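Putative L-alanine-DL-glutamate epimerase (Burkholderia xenovorans, PDB 3GO2) binds magnesium and probably acts as a racemase or epimerase of the mandelate racemase/muconate lactonizing enzyme family, within the enolase superfamily. Local coordinates at residues I216-N221 with F239-V244. Residues are numbered along the deposited sequence; the frame is centred on the assembly and turned at random.
With MG (magnesium ion), chain B.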
loop_
_atom_site.group_PDB
_atom_site.type_symbol
_atom_site.label_atom_id
_atom_site.label_comp_id
_atom_site.label_asym_id
_atom_site.label_seq_id
_atom_site.Cartn_x
_atom_site.Cartn_y
_atom_site.Cartn_z
ATOM N N ILE A 216 -18.020 12.651 -30.041
ATOM C CA ILE A 216 -18.416 13.736 -29.150
ATOM C C ILE A 216 -17.607 13.618 -27.852
ATOM O O ILE A 216 -17.569 12.555 -27.234
ATOM C CB ILE A 216 -19.931 13.679 -28.851
ATOM C CG1 ILE A 216 -20.720 14.005 -30.137
ATOM C CG2 ILE A 216 -20.321 14.660 -27.758
ATOM C CD1 ILE A 216 -22.215 13.823 -30.004
ATOM N N LEU A 217 -16.943 14.711 -27.494
ATOM C CA LEU A 217 -16.205 14.862 -26.242
ATOM C C LEU A 217 -17.043 15.746 -25.326
ATOM O O LEU A 217 -17.696 16.697 -25.787
ATOM C CB LEU A 217 -14.843 15.533 -26.488
ATOM C CG LEU A 217 -13.771 14.757 -27.259
ATOM C CD1 LEU A 217 -14.153 14.431 -28.764
ATOM C CD2 LEU A 217 -12.509 15.589 -27.197
ATOM N N LEU A 218 -16.998 15.465 -24.022
ATOM C CA LEU A 218 -17.742 16.218 -23.024
ATOM C C LEU A 218 -16.763 16.768 -21.988
ATOM O O LEU A 218 -16.056 16.007 -21.350
ATOM C CB LEU A 218 -18.788 15.359 -22.333
ATOM C CG LEU A 218 -19.588 16.017 -21.201
ATOM C CD1 LEU A 218 -20.387 17.260 -21.687
ATOM C CD2 LEU A 218 -20.534 14.986 -20.554
ATOM N N ASP A 219 -16.722 18.078 -21.840
ATOM C CA ASP A 219 -15.844 18.711 -20.848
ATOM C C ASP A 219 -16.689 19.207 -19.688
ATOM O O ASP A 219 -17.570 20.086 -19.837
ATOM C CB ASP A 219 -15.088 19.860 -21.518
ATOM C CG ASP A 219 -13.932 20.399 -20.704
ATOM O OD1 ASP A 219 -13.753 20.005 -19.528
ATOM O OD2 ASP A 219 -13.208 21.268 -21.260
ATOM N N LEU A 220 -16.379 18.666 -18.514
ATOM C CA LEU A 220 -17.004 19.071 -17.272
ATOM C C LEU A 220 -16.184 20.047 -16.439
ATOM O O LEU A 220 -16.655 20.519 -15.399
ATOM C CB LEU A 220 -17.319 17.830 -16.446
ATOM C CG LEU A 220 -18.135 16.773 -17.160
ATOM C CD1 LEU A 220 -18.294 15.516 -16.238
ATOM C CD2 LEU A 220 -19.509 17.340 -17.606
ATOM N N ASN A 221 -14.965 20.350 -16.892
ATOM C CA ASN A 221 -14.070 21.258 -16.201
ATOM C C ASN A 221 -14.011 20.895 -14.698
ATOM O O ASN A 221 -13.825 19.733 -14.377
ATOM C CB ASN A 221 -14.448 22.715 -16.464
ATOM C CG ASN A 221 -14.200 23.146 -17.903
ATOM O OD1 ASN A 221 -13.087 23.571 -18.273
ATOM N ND2 ASN A 221 -15.213 23.044 -18.701
ATOM N N PHE A 239 -24.288 6.571 -23.498
ATOM C CA PHE A 239 -23.865 7.468 -24.562
ATOM C C PHE A 239 -22.513 7.074 -25.102
ATOM O O PHE A 239 -21.658 6.590 -24.361
ATOM C CB PHE A 239 -23.742 8.876 -24.025
ATOM C CG PHE A 239 -24.963 9.655 -24.143
ATOM C CD1 PHE A 239 -25.173 10.448 -25.257
ATOM C CD2 PHE A 239 -25.917 9.604 -23.141
ATOM C CE1 PHE A 239 -26.319 11.186 -25.370
ATOM C CE2 PHE A 239 -27.066 10.342 -23.238
ATOM C CZ PHE A 239 -27.272 11.138 -24.346
ATOM N N ASP A 240 -22.294 7.287 -26.388
ATOM C CA ASP A 240 -20.973 7.079 -26.946
ATOM C C ASP A 240 -20.149 8.363 -26.817
ATOM O O ASP A 240 -20.388 9.316 -27.545
ATOM C CB ASP A 240 -21.093 6.682 -28.411
ATOM C CG ASP A 240 -19.756 6.470 -29.080
ATOM O OD1 ASP A 240 -18.781 6.082 -28.400
ATOM O OD2 ASP A 240 -19.708 6.663 -30.316
ATOM N N LEU A 241 -19.226 8.413 -25.852
ATOM C CA LEU A 241 -18.382 9.602 -25.659
ATOM C C LEU A 241 -16.902 9.275 -25.830
ATOM O O LEU A 241 -16.381 8.329 -25.231
ATOM C CB LEU A 241 -18.593 10.216 -24.270
ATOM C CG LEU A 241 -20.032 10.646 -23.962
ATOM C CD1 LEU A 241 -20.264 10.996 -22.499
ATOM C CD2 LEU A 241 -20.382 11.832 -24.855
ATOM N N PHE A 242 -16.228 10.096 -26.616
ATOM C CA PHE A 242 -14.802 9.947 -26.911
ATOM C C PHE A 242 -14.000 10.110 -25.633
ATOM O O PHE A 242 -13.080 9.351 -25.350
ATOM C CB PHE A 242 -14.434 11.014 -27.932
ATOM C CG PHE A 242 -13.002 11.029 -28.364
ATOM C CD1 PHE A 242 -12.630 10.510 -29.596
ATOM C CD2 PHE A 242 -12.033 11.661 -27.604
ATOM C CE1 PHE A 242 -11.320 10.602 -30.017
ATOM C CE2 PHE A 242 -10.714 11.714 -28.024
ATOM C CZ PHE A 242 -10.364 11.210 -29.237
ATOM N N TRP A 243 -14.388 11.104 -24.843
ATOM C CA TRP A 243 -13.905 11.243 -23.496
ATOM C C TRP A 243 -14.855 12.101 -22.669
ATOM O O TRP A 243 -15.643 12.894 -23.211
ATOM C CB TRP A 243 -12.450 11.742 -23.436
ATOM C CG TRP A 243 -12.115 13.201 -23.651
ATOM C CD1 TRP A 243 -12.804 14.305 -23.211
ATOM C CD2 TRP A 243 -10.925 13.687 -24.264
ATOM N NE1 TRP A 243 -12.126 15.449 -23.546
ATOM C CE2 TRP A 243 -10.954 15.100 -24.177
ATOM C CE3 TRP A 243 -9.806 13.064 -24.859
ATOM C CZ2 TRP A 243 -9.936 15.892 -24.690
ATOM C CZ3 TRP A 243 -8.803 13.848 -25.365
ATOM C CH2 TRP A 243 -8.867 15.262 -25.281
ATOM N N VAL A 244 -14.731 11.962 -21.349
ATOM C CA VAL A 244 -15.335 12.890 -20.398
ATOM C C VAL A 244 -14.161 13.510 -19.634
ATOM O O VAL A 244 -13.333 12.824 -19.039
ATOM C CB VAL A 244 -16.285 12.215 -19.418
ATOM C CG1 VAL A 244 -16.829 13.238 -18.417
ATOM C CG2 VAL A 244 -17.399 11.531 -20.159
HETATM MG MG MG B . -11.005 21.823 -20.913
HETATM O O HOH W 1 -18.407 9.870 -29.570
HETATM O O HOH W 2 -11.222 20.632 -18.860
HETATM O O HOH W 3 -11.304 23.537 -20.499
#
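Leu217 lays its CD2 methyl over one face of the Trp243 indole, a CH-pi contact 3.7 Å from the centroid of the five-membered ring. The methyl sits toward the rim rather than over the middle, and Leu217 CD2 comes closest to Trp243 CE2, at 3.4 Å. At the indole edge, near the ring plane, stands the carbonyl oxygen of Leu218, while the ring of Tyr122 meets the indole at a steep angle. Trp243 holds CG between its own backbone N and carbonyl carbon (chi1 78°), and the indole approaches Leu217. The other methyl of Leu217, CD1, packs against Phe242 CB at 3.5 Å, and CE3 of Trp243 lies in plane at the edge of the Phe242 ring. Val244 points to the other face of the sheet from Trp243, and its CG1 is pressed tightly by Leu220 CD1, 3.5 Å away.

Two backbone bonds join the two segments, Phe242 N to Ile216 O at 2.9 Å and Leu218 N to Trp243 O at 3.0 Å, and Leu218 pairs with Val244 in parallel; a water bridges Ile216 N and Asp240 O. With helix 226-235 between them, the strands form a right-handed beta-alpha-beta unit of the enolase-type barrel. Asp240 OD2 makes a salt bridge to Arg193 of the second subunit.

At the far end the apolar pairing gives way to metal chemistry. Asn221 binds fumarate and 2-oxoglutarate in other crystal structures of this protein, neither being bound here. Asp219 OD2 binds magnesium at 2.3 Å, with Glu269 another ligand, and OD1 accepts Asn221 N from above the carboxylate plane in an Asx turn, which would limit rotation of the metal-binding group.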